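Local coordinates for uncharacterized NTF2-like protein (PDB 3F14) that is of unknown function but adopts the NTF2-like, SnoaL-type fold, whose curved sheet and helices form a pocket that in relatives often binds small molecules, at residues A23-G35 with F99-C111. Residues are numbered along the deposited sequence; the frame is centred on the assembly and turned at random.
Sequences ACFNDIIEWNIIG and FENDTIKTITSYC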
ATOM      1  N   ALA A  23      23.814   1.637   0.745  1.00 20.99           N
ATOM      2  CA  ALA A  23      24.564   1.634   2.021  1.00 19.05           C
ATOM      3  C   ALA A  23      23.649   1.556   3.259  1.00 19.99           C
ATOM      4  O   ALA A  23      24.153   1.278   4.344  1.00 20.70           O
ATOM      5  CB  ALA A  23      25.438   2.848   2.100  1.00 22.10           C
ATOM      6  N   CYS A  24      22.335   1.811   3.112  1.00 16.50           N
ATOM      7  CA  CYS A  24      21.377   1.706   4.187  1.00 17.38           C
ATOM      8  C   CYS A  24      20.680   0.354   4.225  1.00 15.37           C
ATOM      9  O   CYS A  24      19.853   0.143   5.096  1.00 19.07           O
ATOM     10  CB  CYS A  24      20.283   2.771   3.993  1.00 20.60           C
ATOM     11  SG  CYS A  24      20.971   4.433   3.797  1.00 27.49           S
ATOM     12  N   PHE A  25      20.966  -0.548   3.289  1.00 16.16           N
ATOM     13  CA  PHE A  25      20.319  -1.851   3.295  1.00 16.01           C
ATOM     14  C   PHE A  25      20.808  -2.694   4.430  1.00 16.27           C
ATOM     15  O   PHE A  25      22.029  -2.804   4.661  1.00 16.49           O
ATOM     16  CB  PHE A  25      20.613  -2.630   2.016  1.00 17.23           C
ATOM     17  CG  PHE A  25      19.872  -2.150   0.748  1.00 17.23           C
ATOM     18  CD1 PHE A  25      19.100  -0.985   0.706  1.00 17.04           C
ATOM     19  CD2 PHE A  25      20.009  -2.885  -0.419  1.00 15.95           C
ATOM     20  CE1 PHE A  25      18.420  -0.620  -0.491  1.00 17.47           C
ATOM     21  CE2 PHE A  25      19.367  -2.517  -1.598  1.00 17.80           C
ATOM     22  CZ  PHE A  25      18.572  -1.391  -1.623  1.00 16.58           C
ATOM     23  N   ASN A  26      19.889  -3.348   5.131  1.00 14.42           N
ATOM     24  CA  ASN A  26      20.293  -4.381   6.087  1.00 13.30           C
ATOM     25  C   ASN A  26      20.953  -5.545   5.338  1.00 14.16           C
ATOM     26  O   ASN A  26      20.576  -5.884   4.223  1.00 13.20           O
ATOM     27  CB  ASN A  26      19.075  -4.829   6.882  1.00 14.10           C
ATOM     28  CG  ASN A  26      19.422  -5.644   8.107  1.00 18.27           C
ATOM     29  OD1 ASN A  26      19.601  -6.857   8.028  1.00 17.43           O
ATOM     30  ND2 ASN A  26      19.527  -4.971   9.247  1.00 18.47           N
ATOM     31  N   ASP A  27      21.884  -6.234   5.993  1.00 13.54           N
ATOM     32  CA  ASP A  27      22.535  -7.409   5.396  1.00 14.22           C
ATOM     33  C   ASP A  27      21.494  -8.424   4.882  1.00 12.74           C
ATOM     34  O   ASP A  27      21.752  -9.073   3.870  1.00 13.80           O
ATOM     35  CB  ASP A  27      23.472  -8.076   6.404  1.00 13.02           C
ATOM     36  CG  ASP A  27      24.744  -7.294   6.603  1.00 15.38           C
ATOM     37  OD1 ASP A  27      25.346  -6.893   5.575  1.00 17.68           O
ATOM     38  OD2 ASP A  27      25.103  -7.049   7.763  1.00 18.84           O
ATOM     39  N   ILE A  28      20.374  -8.569   5.569  1.00 14.44           N
ATOM     40  CA  ILE A  28      19.349  -9.548   5.156  1.00 15.91           C
ATOM     41  C   ILE A  28      18.061  -8.882   4.697  1.00 14.39           C
ATOM     42  O   ILE A  28      16.995  -9.428   4.846  1.00 15.22           O
ATOM     43  CB  ILE A  28      19.121 -10.653   6.222  1.00 17.75           C
ATOM     44  CG1 ILE A  28      18.657 -10.047   7.547  1.00 18.33           C
ATOM     45  CG2 ILE A  28      20.432 -11.464   6.406  1.00 15.13           C
ATOM     46  CD1 ILE A  28      18.143 -11.119   8.563  1.00 21.98           C
ATOM     47  N   ILE A  29      18.193  -7.695   4.143  1.00 13.78           N
ATOM     48  CA  ILE A  29      17.062  -7.002   3.536  1.00 13.61           C
ATOM     49  C   ILE A  29      16.256  -7.907   2.634  1.00 14.38           C
ATOM     50  O   ILE A  29      16.788  -8.721   1.913  1.00 16.06           O
ATOM     51  CB  ILE A  29      17.544  -5.761   2.766  1.00 13.38           C
ATOM     52  CG1 ILE A  29      16.350  -4.943   2.171  1.00 15.51           C
ATOM     53  CG2 ILE A  29      18.532  -6.115   1.616  1.00 15.72           C
ATOM     54  CD1 ILE A  29      16.762  -3.544   1.623  1.00 16.97           C
ATOM     55  N   GLU A  30      14.930  -7.740   2.650  1.00 14.86           N
ATOM     56  CA  GLU A  30      14.087  -8.404   1.672  1.00 15.21           C
ATOM     57  C   GLU A  30      13.251  -7.338   0.955  1.00 16.74           C
ATOM     58  O   GLU A  30      12.764  -6.415   1.599  1.00 16.71           O
ATOM     59  CB  GLU A  30      13.133  -9.396   2.345  1.00 17.10           C
ATOM     60  CG  GLU A  30      13.883 -10.466   3.053  1.00 17.02           C
ATOM     61  CD  GLU A  30      13.003 -11.615   3.572  1.00 23.27           C
ATOM     62  OE1 GLU A  30      11.777 -11.624   3.286  1.00 21.93           O
ATOM     63  OE2 GLU A  30      13.584 -12.460   4.291  1.00 22.05           O
ATOM     64  N   TRP A  31      13.101  -7.486  -0.353  1.00 14.60           N
ATOM     65  CA  TRP A  31      12.185  -6.689  -1.159  1.00 16.19           C
ATOM     66  C   TRP A  31      11.125  -7.613  -1.695  1.00 15.08           C
ATOM     67  O   TRP A  31      11.388  -8.443  -2.544  1.00 15.18           O
ATOM     68  CB  TRP A  31      12.895  -5.964  -2.289  1.00 15.90           C
ATOM     69  CG  TRP A  31      12.030  -4.945  -3.038  1.00 15.53           C
ATOM     70  CD1 TRP A  31      10.834  -4.472  -2.660  1.00 15.61           C
ATOM     71  CD2 TRP A  31      12.382  -4.214  -4.228  1.00 13.29           C
ATOM     72  NE1 TRP A  31      10.390  -3.530  -3.552  1.00 14.65           N
ATOM     73  CE2 TRP A  31      11.324  -3.336  -4.528  1.00 14.41           C
ATOM     74  CE3 TRP A  31      13.500  -4.205  -5.065  1.00 16.50           C
ATOM     75  CZ2 TRP A  31      11.336  -2.490  -5.652  1.00 14.96           C
ATOM     76  CZ3 TRP A  31      13.504  -3.379  -6.195  1.00 15.78           C
ATOM     77  CH2 TRP A  31      12.448  -2.516  -6.461  1.00 15.83           C
ATOM     78  N   ASN A  32       9.899  -7.470  -1.164  1.00 14.82           N
ATOM     79  CA  ASN A  32       8.718  -8.215  -1.552  1.00 14.82           C
ATOM     80  C   ASN A  32       7.940  -7.364  -2.565  1.00 16.69           C
ATOM     81  O   ASN A  32       7.256  -6.427  -2.181  1.00 15.26           O
ATOM     82  CB  ASN A  32       7.870  -8.544  -0.342  1.00 15.61           C
ATOM     83  CG  ASN A  32       6.635  -9.337  -0.696  1.00 18.17           C
ATOM     84  OD1 ASN A  32       6.416  -9.674  -1.844  1.00 18.87           O
ATOM     85  ND2 ASN A  32       5.827  -9.624   0.302  1.00 20.32           N
ATOM     86  N   ILE A  33       8.046  -7.681  -3.841  1.00 14.95           N
ATOM     87  CA  ILE A  33       7.299  -7.019  -4.910  1.00 14.91           C
ATOM     88  C   ILE A  33       6.029  -7.870  -5.072  1.00 15.22           C
ATOM     89  O   ILE A  33       6.048  -8.956  -5.651  1.00 14.95           O
ATOM     90  CB  ILE A  33       8.087  -6.886  -6.203  1.00 15.58           C
ATOM     91  CG1 ILE A  33       9.393  -6.105  -5.906  1.00 18.52           C
ATOM     92  CG2 ILE A  33       7.205  -6.159  -7.269  1.00 17.07           C
ATOM     93  CD1 ILE A  33      10.350  -6.018  -7.142  1.00 21.33           C
ATOM     94  N   ILE A  34       4.929  -7.391  -4.481  1.00 14.41           N
ATOM     95  CA  ILE A  34       3.684  -8.125  -4.377  1.00 14.76           C
ATOM     96  C   ILE A  34       3.188  -8.595  -5.745  1.00 14.10           C
ATOM     97  O   ILE A  34       3.107  -7.835  -6.696  1.00 14.77           O
ATOM     98  CB  ILE A  34       2.595  -7.219  -3.709  1.00 14.53           C
ATOM     99  CG1 ILE A  34       2.983  -6.861  -2.262  1.00 15.44           C
ATOM    100  CG2 ILE A  34       1.221  -7.887  -3.756  1.00 16.28           C
ATOM    101  CD1 ILE A  34       2.891  -7.973  -1.257  1.00 17.47           C
ATOM    102  N   GLY A  35       2.860  -9.893  -5.822  1.00 15.22           N
ATOM    103  CA  GLY A  35       2.415 -10.514  -7.058  1.00 16.27           C
ATOM    104  C   GLY A  35       3.526 -10.858  -8.031  1.00 19.15           C
ATOM    105  O   GLY A  35       3.264 -11.393  -9.093  1.00 19.10           O
ATOM    106  N   PHE A  99      12.144  -0.448   9.039  1.00 20.45           N
ATOM    107  CA  PHE A  99      13.487  -0.204   9.381  1.00 19.90           C
ATOM    108  C   PHE A  99      13.893  -0.992  10.634  1.00 20.94           C
ATOM    109  O   PHE A  99      13.044  -1.428  11.431  1.00 21.26           O
ATOM    110  CB  PHE A  99      13.707   1.294   9.654  1.00 21.88           C
ATOM    111  CG  PHE A  99      13.449   2.150   8.463  1.00 23.96           C
ATOM    112  CD1 PHE A  99      14.451   2.420   7.564  1.00 28.12           C
ATOM    113  CD2 PHE A  99      12.193   2.688   8.256  1.00 24.20           C
ATOM    114  CE1 PHE A  99      14.187   3.203   6.448  1.00 26.75           C
ATOM    115  CE2 PHE A  99      11.944   3.455   7.178  1.00 30.70           C
ATOM    116  CZ  PHE A  99      12.942   3.694   6.262  1.00 21.16           C
ATOM    117  N   GLU A 100      15.182  -1.259  10.713  1.00 19.53           N
ATOM    118  CA  GLU A 100      15.801  -1.798  11.930  1.00 19.68           C
ATOM    119  C   GLU A 100      16.821  -0.732  12.212  1.00 19.47           C
ATOM    120  O   GLU A 100      17.889  -0.714  11.589  1.00 16.93           O
ATOM    121  CB  GLU A 100      16.436  -3.146  11.701  1.00 21.03           C
ATOM    122  CG  GLU A 100      16.998  -3.778  12.966  1.00 27.38           C
ATOM    123  CD  GLU A 100      17.542  -5.172  12.697  1.00 28.96           C
ATOM    124  OE1 GLU A 100      16.701  -6.066  12.429  1.00 45.92           O
ATOM    125  OE2 GLU A 100      18.785  -5.352  12.720  1.00 39.18           O
ATOM    126  N   ASN A 101      16.449   0.165  13.138  1.00 20.34           N
ATOM    127  CA  ASN A 101      17.185   1.386  13.436  1.00 22.10           C
ATOM    128  C   ASN A 101      17.432   2.160  12.138  1.00 22.34           C
ATOM    129  O   ASN A 101      16.452   2.522  11.519  1.00 22.17           O
ATOM    130  CB  ASN A 101      18.421   1.063  14.229  1.00 20.64           C
ATOM    131  CG  ASN A 101      18.080   0.426  15.554  1.00 26.98           C
ATOM    132  OD1 ASN A 101      17.040   0.753  16.152  1.00 19.12           O
ATOM    133  ND2 ASN A 101      18.942  -0.485  16.034  1.00 21.62           N
ATOM    134  N   ASP A 102      18.682   2.343  11.698  1.00 21.85           N
ATOM    135  CA  ASP A 102      18.941   3.089  10.437  1.00 23.13           C
ATOM    136  C   ASP A 102      19.149   2.225   9.166  1.00 24.28           C
ATOM    137  O   ASP A 102      19.551   2.742   8.122  1.00 26.51           O
ATOM    138  CB  ASP A 102      20.106   4.039  10.632  1.00 25.93           C
ATOM    139  CG  ASP A 102      21.343   3.341  11.092  1.00 32.04           C
ATOM    140  OD1 ASP A 102      21.225   2.204  11.619  1.00 32.12           O
ATOM    141  OD2 ASP A 102      22.430   3.943  10.952  1.00 46.36           O
ATOM    142  N   THR A 103      18.808   0.940   9.223  1.00 18.59           N
ATOM    143  CA  THR A 103      18.913   0.083   8.064  1.00 18.92           C
ATOM    144  C   THR A 103      17.513  -0.255   7.575  1.00 17.52           C
ATOM    145  O   THR A 103      16.569  -0.279   8.374  1.00 18.65           O
ATOM    146  CB  THR A 103      19.708  -1.215   8.338  1.00 17.97           C
ATOM    147  OG1 THR A 103      18.933  -2.091   9.181  1.00 20.71           O
ATOM    148  CG2 THR A 103      21.098  -0.842   8.967  1.00 20.55           C
ATOM    149  N   ILE A 104      17.401  -0.493   6.273  1.00 15.80           N
ATOM    150  CA  ILE A 104      16.122  -0.968   5.694  1.00 16.68           C
ATOM    151  C   ILE A 104      16.114  -2.458   5.900  1.00 16.54           C
ATOM    152  O   ILE A 104      16.980  -3.171   5.339  1.00 16.85           O
ATOM    153  CB  ILE A 104      15.969  -0.697   4.207  1.00 16.09           C
ATOM    154  CG1 ILE A 104      16.121   0.806   3.885  1.00 20.39           C
ATOM    155  CG2 ILE A 104      14.632  -1.236   3.742  1.00 16.40           C
ATOM    156  CD1 ILE A 104      16.095   1.073   2.359  1.00 20.58           C
ATOM    157  N   LYS A 105      15.143  -2.950   6.658  1.00 18.02           N
ATOM    158  CA  LYS A 105      15.006  -4.367   6.905  1.00 15.99           C
ATOM    159  C   LYS A 105      14.139  -5.069   5.855  1.00 16.59           C
ATOM    160  O   LYS A 105      14.490  -6.137   5.310  1.00 15.76           O
ATOM    161  CB  LYS A 105      14.450  -4.605   8.314  1.00 18.03           C
ATOM    162  CG  LYS A 105      14.505  -6.021   8.765  1.00 24.09           C
ATOM    163  CD  LYS A 105      15.941  -6.514   8.958  1.00 25.84           C
ATOM    164  CE  LYS A 105      16.022  -7.934   9.552  1.00 26.79           C
ATOM    165  NZ  LYS A 105      15.402  -7.983  10.902  1.00 36.86           N
ATOM    166  N   THR A 106      13.013  -4.444   5.548  1.00 14.46           N
ATOM    167  CA  THR A 106      12.121  -4.938   4.491  1.00 14.82           C
ATOM    168  C   THR A 106      11.520  -3.797   3.715  1.00 15.81           C
ATOM    169  O   THR A 106      11.288  -2.713   4.255  1.00 14.99           O
ATOM    170  CB  THR A 106      10.987  -5.836   5.013  1.00 17.87           C
ATOM    171  OG1 THR A 106      10.085  -5.061   5.794  1.00 19.86           O
ATOM    172  CG2 THR A 106      11.509  -6.986   5.872  1.00 18.54           C
ATOM    173  N   ILE A 107      11.280  -4.054   2.420  1.00 13.95           N
ATOM    174  CA  ILE A 107      10.516  -3.201   1.529  1.00 15.69           C
ATOM    175  C   ILE A 107       9.410  -4.080   0.941  1.00 16.41           C
ATOM    176  O   ILE A 107       9.703  -5.180   0.497  1.00 15.80           O
ATOM    177  CB  ILE A 107      11.356  -2.595   0.387  1.00 15.36           C
ATOM    178  CG1 ILE A 107      12.645  -1.982   0.951  1.00 17.97           C
ATOM    179  CG2 ILE A 107      10.459  -1.583  -0.390  1.00 15.65           C
ATOM    180  CD1 ILE A 107      13.597  -1.463  -0.129  1.00 16.44           C
ATOM    181  N   THR A 108       8.157  -3.607   0.975  1.00 15.03           N
ATOM    182  CA  THR A 108       7.030  -4.299   0.339  1.00 16.03           C
ATOM    183  C   THR A 108       6.400  -3.342  -0.666  1.00 15.96           C
ATOM    184  O   THR A 108       6.019  -2.234  -0.265  1.00 16.68           O
ATOM    185  CB  THR A 108       6.004  -4.735   1.386  1.00 15.19           C
ATOM    186  OG1 THR A 108       6.635  -5.514   2.419  1.00 17.06           O
ATOM    187  CG2 THR A 108       4.885  -5.590   0.713  1.00 17.50           C
ATOM    188  N   SER A 109       6.326  -3.719  -1.940  1.00 15.44           N
ATOM    189  CA  SER A 109       5.809  -2.793  -2.961  1.00 14.94           C
ATOM    190  C   SER A 109       4.579  -3.371  -3.647  1.00 14.84           C
ATOM    191  O   SER A 109       4.614  -4.482  -4.183  1.00 14.95           O
ATOM    192  CB  SER A 109       6.874  -2.500  -3.987  1.00 17.12           C
ATOM    193  OG  SER A 109       8.032  -1.858  -3.443  1.00 16.42           O
ATOM    194  N   TYR A 110       3.511  -2.567  -3.639  1.00 14.79           N
ATOM    195  CA  TYR A 110       2.277  -2.837  -4.393  1.00 13.92           C
ATOM    196  C   TYR A 110       2.287  -1.934  -5.591  1.00 15.76           C
ATOM    197  O   TYR A 110       2.228  -0.721  -5.446  1.00 15.47           O
ATOM    198  CB  TYR A 110       1.042  -2.537  -3.524  1.00 14.91           C
ATOM    199  CG  TYR A 110       0.926  -3.378  -2.292  1.00 13.19           C
ATOM    200  CD1 TYR A 110       1.713  -3.162  -1.163  1.00 14.66           C
ATOM    201  CD2 TYR A 110      -0.050  -4.374  -2.198  1.00 15.61           C
ATOM    202  CE1 TYR A 110       1.602  -3.983  -0.022  1.00 14.86           C
ATOM    203  CE2 TYR A 110      -0.152  -5.172  -1.104  1.00 14.08           C
ATOM    204  CZ  TYR A 110       0.678  -5.003   0.041  1.00 13.33           C
ATOM    205  OH  TYR A 110       0.537  -5.815   1.137  1.00 15.99           O
ATOM    206  N   CYS A 111       2.303  -2.504  -6.798  1.00 15.21           N
ATOM    207  CA  CYS A 111       2.458  -1.742  -8.037  1.00 16.76           C
ATOM    208  C   CYS A 111       1.356  -2.148  -8.973  1.00 17.15           C
ATOM    209  O   CYS A 111       1.221  -3.326  -9.299  1.00 18.55           O
ATOM    210  CB  CYS A 111       3.816  -2.026  -8.697  1.00 16.52           C
ATOM    211  SG  CYS A 111       5.252  -1.780  -7.636  1.00 19.64           S
TER
HETATM  212  O   HOH W   1      14.808  -8.714   6.369  1.00 24.01           O
HETATM  213  O   HOH W   2       6.274  -8.236   2.909  1.00 29.78           O
HETATM  214  O   HOH W   3       3.653  -5.078  -6.805  1.00 12.99           O
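Strands 29-33 and 103-111 pair in parallel in the curved sheet of this NTF2-like fold: Glu30 N donates to Lys105 O and Glu30 O accepts from Ile107 N; Asn32 N donates to Ile107 O and Asn32 O accepts from Ser109 N. Before the corner at Asp27 and Ile28, also in parallel, Ile104 N donates to Cys24 O and Asn26 N to Ile104 O. Asn26 suits the corner because its amide offers acceptor and donor: with CG anti to the backbone N (chi1 -166°), OD1 accepts from Ile28 N in an Asx turn, while ND2 gives Thr103 OG1 a nearly straight bond (2.9 Å, 175°) in the amide plane. Thr103 OG1 in turn donates a hydrogen bond to Glu100 O, which Lys105 NZ joins by a salt bridge to Glu100 OE1. A leucine here would probably leave Thr103 OG1 without its donor and the corner without its Asx turn.

On the face carrying Phe25, Trp31, Ile104 and Ile107, the beta-branched isoleucines suit a strand and meet Ile29 CD1, which lies over the Phe25 ring, toward its rim. Trp31 NE1 donates in the ring plane to Ser109 OG (2.9 Å), also hydrogen-bonded to Asp95. Ile34 CG1 sits over the centre of the Tyr110 ring, a CH-pi contact; Tyr110 OH hydrogen-bonds Glu76 of the second subunit. Buffer and glycol near Ser109 and Ile33 are consistent with a pocket. Helices 2-14 and 42-57 pack on the Trp31 face; strands 37-40 and 88-100 flank the pair.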